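PDB 5A29: exopolygalacturonate lyase from Vibrio vulnificus, which probably cleaves pectate chains by beta-elimination as a family 2 polysaccharide lyase that binds a manganese ion. Local coordinates for residues V217-L222 against Y270-H275; T232-G237 against P281-T286. All coordinates share one frame; numbering follows the deposited sequence.

Interaction 1 of 2, residues V217-L222 against Y270-H275; sequences VDQSKL and YKLAKH. With SRT (S,R meso-tartaric acid), chain D.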
loop_
_atom_site.group_PDB
_atom_site.type_symbol
_atom_site.label_atom_id
_atom_site.label_comp_id
_atom_site.label_asym_id
_atom_site.label_seq_id
_atom_site.Cartn_x
_atom_site.Cartn_y
_atom_site.Cartn_z
ATOM N N VAL A 217 1.440 -9.139 -24.888
ATOM C CA VAL A 217 0.332 -9.998 -24.491
ATOM C C VAL A 217 -0.479 -10.535 -25.678
ATOM O O VAL A 217 -1.121 -9.786 -26.413
ATOM C CB VAL A 217 -0.557 -9.352 -23.395
ATOM C CG1 VAL A 217 -1.756 -10.263 -23.085
ATOM C CG2 VAL A 217 0.320 -9.031 -22.153
ATOM N N ASP A 218 -0.460 -11.855 -25.876
ATOM C CA ASP A 218 -1.199 -12.420 -27.000
ATOM C C ASP A 218 -2.516 -12.880 -26.472
ATOM O O ASP A 218 -2.578 -13.903 -25.750
ATOM C CB ASP A 218 -0.408 -13.596 -27.622
ATOM C CG ASP A 218 -1.169 -14.284 -28.766
ATOM O OD1 ASP A 218 -2.382 -13.980 -29.009
ATOM O OD2 ASP A 218 -0.556 -15.193 -29.374
ATOM N N GLN A 219 -3.586 -12.161 -26.813
ATOM C CA GLN A 219 -4.878 -12.477 -26.206
ATOM C C GLN A 219 -5.439 -13.852 -26.511
ATOM O O GLN A 219 -6.156 -14.456 -25.668
ATOM C CB GLN A 219 -5.887 -11.357 -26.398
ATOM C CG GLN A 219 -5.363 -10.131 -25.593
ATOM C CD GLN A 219 -6.326 -9.011 -25.498
ATOM O OE1 GLN A 219 -6.764 -8.488 -26.498
ATOM N NE2 GLN A 219 -6.634 -8.594 -24.289
ATOM N N SER A 220 -5.091 -14.422 -27.667
ATOM C CA SER A 220 -5.676 -15.733 -28.007
ATOM C C SER A 220 -4.985 -16.871 -27.212
ATOM O O SER A 220 -5.503 -17.978 -27.185
ATOM C CB SER A 220 -5.576 -16.023 -29.505
ATOM O OG SER A 220 -4.205 -16.125 -29.814
ATOM N N LYS A 221 -3.862 -16.600 -26.560
ATOM C CA LYS A 221 -3.196 -17.589 -25.698
ATOM C C LYS A 221 -3.602 -17.521 -24.228
ATOM O O LYS A 221 -3.451 -18.502 -23.512
ATOM C CB LYS A 221 -1.702 -17.478 -25.804
ATOM C CG LYS A 221 -1.157 -17.860 -27.195
ATOM C CD LYS A 221 0.340 -18.110 -27.095
ATOM C CE LYS A 221 0.940 -18.647 -28.395
ATOM N NZ LYS A 221 -0.141 -19.080 -29.325
ATOM N N LEU A 222 -4.224 -16.418 -23.790
ATOM C CA LEU A 222 -4.655 -16.336 -22.327
ATOM C C LEU A 222 -5.553 -17.525 -21.943
ATOM O O LEU A 222 -6.436 -17.897 -22.735
ATOM C CB LEU A 222 -5.384 -14.990 -22.127
ATOM C CG LEU A 222 -4.520 -13.744 -22.307
ATOM C CD1 LEU A 222 -5.477 -12.547 -22.240
ATOM C CD2 LEU A 222 -3.518 -13.652 -21.133
ATOM N N TYR A 270 -1.639 -4.868 -17.628
ATOM C CA TYR A 270 -2.470 -5.685 -16.688
ATOM C C TYR A 270 -3.834 -5.935 -17.185
ATOM O O TYR A 270 -4.372 -7.078 -17.071
ATOM C CB TYR A 270 -2.519 -5.082 -15.257
ATOM C CG TYR A 270 -1.138 -5.024 -14.634
ATOM C CD1 TYR A 270 -0.637 -6.083 -13.902
ATOM C CD2 TYR A 270 -0.348 -3.875 -14.767
ATOM C CE1 TYR A 270 0.610 -5.974 -13.291
ATOM C CE2 TYR A 270 0.916 -3.815 -14.226
ATOM C CZ TYR A 270 1.381 -4.875 -13.518
ATOM O OH TYR A 270 2.607 -4.765 -12.945
ATOM N N LYS A 271 -4.409 -4.888 -17.805
ATOM C CA LYS A 271 -5.746 -4.953 -18.353
ATOM C C LYS A 271 -5.809 -5.923 -19.552
ATOM O O LYS A 271 -6.815 -6.652 -19.716
ATOM C CB LYS A 271 -6.271 -3.561 -18.756
ATOM C CG LYS A 271 -6.176 -2.453 -17.684
ATOM C CD LYS A 271 -6.700 -2.778 -16.288
ATOM C CE LYS A 271 -6.095 -1.826 -15.174
ATOM N NZ LYS A 271 -4.598 -1.943 -14.723
ATOM N N LEU A 272 -4.780 -5.874 -20.395
ATOM C CA LEU A 272 -4.768 -6.751 -21.613
ATOM C C LEU A 272 -4.689 -8.223 -21.260
ATOM O O LEU A 272 -5.141 -9.065 -22.028
ATOM C CB LEU A 272 -3.548 -6.405 -22.471
ATOM C CG LEU A 272 -3.693 -5.012 -23.141
ATOM C CD1 LEU A 272 -2.348 -4.690 -23.790
ATOM C CD2 LEU A 272 -4.872 -5.040 -24.151
ATOM N N ALA A 273 -4.084 -8.542 -20.100
ATOM C CA ALA A 273 -3.944 -9.904 -19.645
ATOM C C ALA A 273 -5.078 -10.419 -18.735
ATOM O O ALA A 273 -4.988 -11.530 -18.278
ATOM C CB ALA A 273 -2.575 -10.083 -18.944
ATOM N N LYS A 274 -6.154 -9.648 -18.531
ATOM C CA LYS A 274 -7.270 -10.087 -17.745
ATOM C C LYS A 274 -7.882 -11.360 -18.339
ATOM O O LYS A 274 -7.761 -11.655 -19.559
ATOM C CB LYS A 274 -8.339 -8.986 -17.561
ATOM C CG LYS A 274 -9.300 -8.847 -18.741
ATOM C CD LYS A 274 -10.111 -7.591 -18.440
ATOM C CE LYS A 274 -10.086 -6.621 -19.590
ATOM N NZ LYS A 274 -11.235 -7.035 -20.428
ATOM N N HIS A 275 -8.509 -12.137 -17.483
ATOM C CA HIS A 275 -9.062 -13.446 -17.976
ATOM C C HIS A 275 -10.059 -13.259 -19.133
ATOM O O HIS A 275 -10.962 -12.464 -19.063
ATOM C CB HIS A 275 -9.760 -14.231 -16.873
ATOM C CG HIS A 275 -10.020 -15.645 -17.278
ATOM N ND1 HIS A 275 -11.082 -16.000 -18.093
ATOM C CD2 HIS A 275 -9.245 -16.753 -17.147
ATOM C CE1 HIS A 275 -10.990 -17.299 -18.370
ATOM N NE2 HIS A 275 -9.869 -17.775 -17.827
HETATM O O1 SRT D . -3.589 -5.657 -11.166
HETATM O O11 SRT D . -4.921 -6.417 -12.707
HETATM C C1 SRT D . -4.538 -5.502 -11.966
HETATM C C2 SRT D . -5.070 -4.084 -12.045
HETATM O O2 SRT D . -4.631 -3.707 -13.302
HETATM C C3 SRT D . -6.574 -3.729 -11.963
HETATM O O3 SRT D . -7.426 -4.848 -11.986
HETATM C C4 SRT D . -7.022 -2.883 -10.784
HETATM O O4 SRT D . -7.883 -2.026 -11.126
HETATM O O41 SRT D . -6.535 -3.033 -9.605
#
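Gln219 reaches the end of helix 259-272 and bonds to the carbonyl oxygen of Leu272. In the alpha/alpha barrel known for family 2 lyases, this contact packs the loop between helix 170-184 and strand 227-228 against a C-terminal helix end, where Ala273 is the first residue to leave helical geometry. Gln219 NE2 donates to Leu272 O at 2.8 Å. The donor lies in the plane of the carbonyl, on a lone pair, with a C=O...N angle of 127°. The hydrogen bond itself is somewhat bent, and the acceptor sits slightly off the amide plane of Gln219. The side chain is extended beyond CG, which carries the amide to the helix end although CB does not point there.

Two aliphatic side chains come to the same end of the helix. Val217 puts CG1 near Leu272 O and Ala273. With CG1 anti to the backbone N (chi1 176°), this branch meets the methyl of Ala273, 4.2 Å from CG1 to CB. Leu222 starts toward the turn, and both of its methyls touch it. Its CD1 lies near two carbonyl oxygens, 3.5 Å from Leu272 O and 3.6 Å from Lys274 O. Leu222 CD2 lies 4.3 Å from Ala273 CB. The carbonyl of Leu272 therefore has an amide donor and aliphatic carbons around it.

Within the loop, Asp218 OD1 accepts from Ser220 N in an Asx turn, and also from Ser220 OG on the same face of the carboxylate.

Tyr270 and Lys271 turn away from the loop. Lys271 runs to a bound meso-tartaric acid and makes a salt bridge to Glu343. The Tyr270 hydroxyl bonds to Thr232 O, while its CB lies 3.2 Å from the tartrate O2.

Interaction 2 of 2, residues T232-G237 against P281-T286; sequences TFINAG and PVYQFT. With SRT (S,R meso-tartaric acid), chain D; SRT (S,R meso-tartaric acid), chain Q; EDO (1,2-ethanediol), chain E.
The backbones of Thr232-Asn235 and Tyr283-Thr286 run in nearly opposite directions, 160° apart, with the CA atoms of Phe233 and Gln284 4.6 Å from each other. At the start of helix 234-250, Ile234 N donates to Tyr283 O at 2.9 Å, nearly in line with the carbonyl bond though bent at the hydrogen (138°). Phe233 is the N-cap residue.

At the other end, Thr232 CB sits over one face of the Phe285 ring, 3.8 Å from the centroid, as a CH-pi contact. Its OG1 lies between the backbone N and the carbonyl carbon (chi1 51°). There it donates to Thr286 OG1 at 2.8 Å and accepts from Phe285 N.

Ile234 and Phe233 both meet the Tyr283 ring obliquely from one side, with Ile234 CG2 3.6 Å from Tyr283 CD1. Gln284 lies alongside Phe233, its amide almost perpendicular to that ring, with OE1 at the ring edge, 3.3 Å from CD1. Its NE2 donates to Thr286 O, fixing the amide. The Tyr283 hydroxyl is hydrogen-bonded to a polar side chain of a bound peptide and to a water 2.6 Å from OH. Asn235 hydrogen-bonds to Arg195 through OD1 and to the peptide backbone through ND2.

The contact lies by two tartrate pockets, lined by Phe233 and by Ile234, Pro281 and Val282. Thr232 OG1, both donor and acceptor, is satisfied within a buried interface of rings, methyls and hydrogen-bonded polar groups.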
loop_
_atom_site.group_PDB
_atom_site.type_symbol
_atom_site.label_atom_id
_atom_site.label_comp_id
_atom_site.label_asym_id
_atom_site.label_seq_id
_atom_site.Cartn_x
_atom_site.Cartn_y
_atom_site.Cartn_z
ATOM N N THR A 232 6.598 -8.915 -13.235
ATOM C CA THR A 232 5.626 -7.887 -13.566
ATOM C C THR A 232 4.498 -7.880 -12.497
ATOM O O THR A 232 3.376 -7.492 -12.768
ATOM C CB THR A 232 5.011 -8.109 -14.987
ATOM O OG1 THR A 232 4.547 -9.462 -15.078
ATOM C CG2 THR A 232 6.135 -7.944 -16.071
ATOM N N PHE A 233 4.858 -8.255 -11.274
ATOM C CA PHE A 233 3.848 -8.307 -10.193
ATOM C C PHE A 233 3.260 -6.875 -10.026
ATOM O O PHE A 233 4.008 -5.927 -10.019
ATOM C CB PHE A 233 4.613 -8.575 -8.857
ATOM C CG PHE A 233 5.629 -9.689 -8.965
ATOM C CD1 PHE A 233 5.204 -10.988 -9.277
ATOM C CD2 PHE A 233 6.973 -9.415 -8.926
ATOM C CE1 PHE A 233 6.144 -12.020 -9.466
ATOM C CE2 PHE A 233 7.927 -10.437 -9.094
ATOM C CZ PHE A 233 7.504 -11.744 -9.331
ATOM N N ILE A 234 1.963 -6.797 -9.749
ATOM C CA ILE A 234 1.279 -5.504 -9.568
ATOM C C ILE A 234 1.778 -4.813 -8.292
ATOM O O ILE A 234 1.703 -3.588 -8.208
ATOM C CB ILE A 234 -0.248 -5.699 -9.632
ATOM C CG1 ILE A 234 -1.007 -4.329 -9.670
ATOM C CG2 ILE A 234 -0.806 -6.466 -8.364
ATOM C CD1 ILE A 234 -0.745 -3.408 -10.845
ATOM N N ASN A 235 2.386 -5.561 -7.345
ATOM C CA ASN A 235 2.954 -4.882 -6.157
ATOM C C ASN A 235 4.357 -4.345 -6.411
ATOM O O ASN A 235 4.993 -3.878 -5.487
ATOM C CB ASN A 235 2.870 -5.749 -4.873
ATOM C CG ASN A 235 3.877 -6.917 -4.880
ATOM O OD1 ASN A 235 4.601 -7.143 -5.888
ATOM N ND2 ASN A 235 3.990 -7.608 -3.736
ATOM N N ALA A 236 4.786 -4.326 -7.694
ATOM C CA ALA A 236 5.950 -3.540 -8.166
ATOM C C ALA A 236 5.411 -2.513 -9.164
ATOM O O ALA A 236 5.867 -1.389 -9.200
ATOM C CB ALA A 236 6.938 -4.461 -8.930
ATOM N N GLY A 237 4.481 -2.939 -10.029
ATOM C CA GLY A 237 4.058 -2.106 -11.147
ATOM C C GLY A 237 3.287 -0.885 -10.592
ATOM O O GLY A 237 3.389 0.213 -11.135
ATOM N N PRO A 281 -9.518 -9.468 -13.105
ATOM C CA PRO A 281 -8.176 -8.914 -13.182
ATOM C C PRO A 281 -7.085 -9.951 -12.755
ATOM O O PRO A 281 -7.386 -11.003 -12.130
ATOM C CB PRO A 281 -8.227 -7.752 -12.189
ATOM C CG PRO A 281 -9.158 -8.292 -11.101
ATOM C CD PRO A 281 -10.240 -9.045 -11.869
ATOM N N VAL A 282 -5.864 -9.675 -13.177
ATOM C CA VAL A 282 -4.703 -10.544 -12.891
ATOM C C VAL A 282 -3.613 -9.861 -12.103
ATOM O O VAL A 282 -3.532 -8.590 -11.986
ATOM C CB VAL A 282 -4.085 -11.118 -14.213
ATOM C CG1 VAL A 282 -5.096 -12.103 -14.796
ATOM C CG2 VAL A 282 -3.787 -9.946 -15.165
ATOM N N TYR A 283 -2.732 -10.694 -11.534
ATOM C CA TYR A 283 -1.739 -10.159 -10.591
ATOM C C TYR A 283 -0.496 -9.694 -11.359
ATOM O O TYR A 283 0.299 -8.915 -10.868
ATOM C CB TYR A 283 -1.390 -11.257 -9.573
ATOM C CG TYR A 283 -0.386 -10.831 -8.521
ATOM C CD1 TYR A 283 -0.798 -9.947 -7.500
ATOM C CD2 TYR A 283 0.945 -11.302 -8.537
ATOM C CE1 TYR A 283 0.079 -9.591 -6.512
ATOM C CE2 TYR A 283 1.853 -10.927 -7.546
ATOM C CZ TYR A 283 1.403 -10.024 -6.569
ATOM O OH TYR A 283 2.209 -9.658 -5.551
ATOM N N GLN A 284 -0.266 -10.270 -12.553
ATOM C CA GLN A 284 0.907 -9.862 -13.367
ATOM C C GLN A 284 0.557 -10.247 -14.830
ATOM O O GLN A 284 -0.416 -11.012 -15.071
ATOM C CB GLN A 284 2.210 -10.564 -12.931
ATOM C CG GLN A 284 2.186 -12.097 -13.086
ATOM C CD GLN A 284 3.195 -12.721 -12.134
ATOM O OE1 GLN A 284 2.940 -12.807 -10.909
ATOM N NE2 GLN A 284 4.324 -13.160 -12.648
ATOM N N PHE A 285 1.368 -9.779 -15.763
ATOM C CA PHE A 285 1.001 -9.958 -17.201
ATOM C C PHE A 285 2.040 -10.803 -17.934
ATOM O O PHE A 285 1.884 -11.019 -19.153
ATOM C CB PHE A 285 0.762 -8.628 -17.966
ATOM C CG PHE A 285 1.878 -7.628 -17.870
ATOM C CD1 PHE A 285 1.915 -6.688 -16.852
ATOM C CD2 PHE A 285 2.891 -7.581 -18.842
ATOM C CE1 PHE A 285 2.933 -5.729 -16.760
ATOM C CE2 PHE A 285 3.894 -6.627 -18.779
ATOM C CZ PHE A 285 3.940 -5.671 -17.762
ATOM N N THR A 286 3.041 -11.302 -17.207
ATOM C CA THR A 286 4.021 -12.248 -17.817
ATOM C C THR A 286 4.346 -13.337 -16.791
ATOM O O THR A 286 4.161 -13.097 -15.601
ATOM C CB THR A 286 5.326 -11.565 -18.220
ATOM O OG1 THR A 286 5.935 -10.896 -17.108
ATOM C CG2 THR A 286 5.124 -10.554 -19.386
HETATM O O1 SRT D . -3.589 -5.657 -11.166
HETATM O O11 SRT D . -4.921 -6.417 -12.707
HETATM C C1 SRT D . -4.538 -5.502 -11.966
HETATM C C2 SRT D . -5.070 -4.084 -12.045
HETATM O O2 SRT D . -4.631 -3.707 -13.302
HETATM C C3 SRT D . -6.574 -3.729 -11.963
HETATM O O3 SRT D . -7.426 -4.848 -11.986
HETATM C C4 SRT D . -7.022 -2.883 -10.784
HETATM O O4 SRT D . -7.883 -2.026 -11.126
HETATM O O41 SRT D . -6.535 -3.033 -9.605
HETATM O O1 SRT Q . 12.166 -14.231 -9.128
HETATM O O11 SRT Q . 12.421 -15.836 -7.581
HETATM C C1 SRT Q . 12.016 -14.727 -7.967
HETATM C C2 SRT Q . 11.313 -14.014 -6.836
HETATM O O2 SRT Q . 12.204 -13.697 -5.778
HETATM C C3 SRT Q . 10.234 -13.011 -7.106
HETATM O O3 SRT Q . 9.257 -14.012 -6.863
HETATM C C4 SRT Q . 10.121 -11.976 -5.959
HETATM O O4 SRT Q . 9.267 -12.229 -5.069
HETATM O O41 SRT Q . 10.903 -10.961 -5.958
HETATM C C1 EDO E . 9.357 -1.232 -8.399
HETATM O O1 EDO E . 8.203 -0.693 -7.719
HETATM C C2 EDO E . 9.862 -2.304 -7.443
HETATM O O2 EDO E . 10.427 -1.652 -6.255
HETATM O O HOH W 1 4.689 -10.551 -5.721
#

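The two contacts are about 12 Å apart between centres and meet at Tyr270. Its OH lies 2.8 Å from Thr232 O, a probable hydrogen bond, and its ring packs edge-to-face with Phe285. Along the chain their segments alternate. Both touch the same meso-tartaric acid: Tyr270 and Lys271 of interaction 1, Ile234, Pro281 and Val282 of interaction 2. Ile234 CG1 lies 3.3 Å from its O1. A second tartrate sits beside Phe233. In interaction 2 the side chain of Asn235 is about 11 Å from the manganese ion, while interaction 1 lies away from the annotated sites except through Tyr270 and Lys271. The loop 217-222 is across the helix end from the first tartrate.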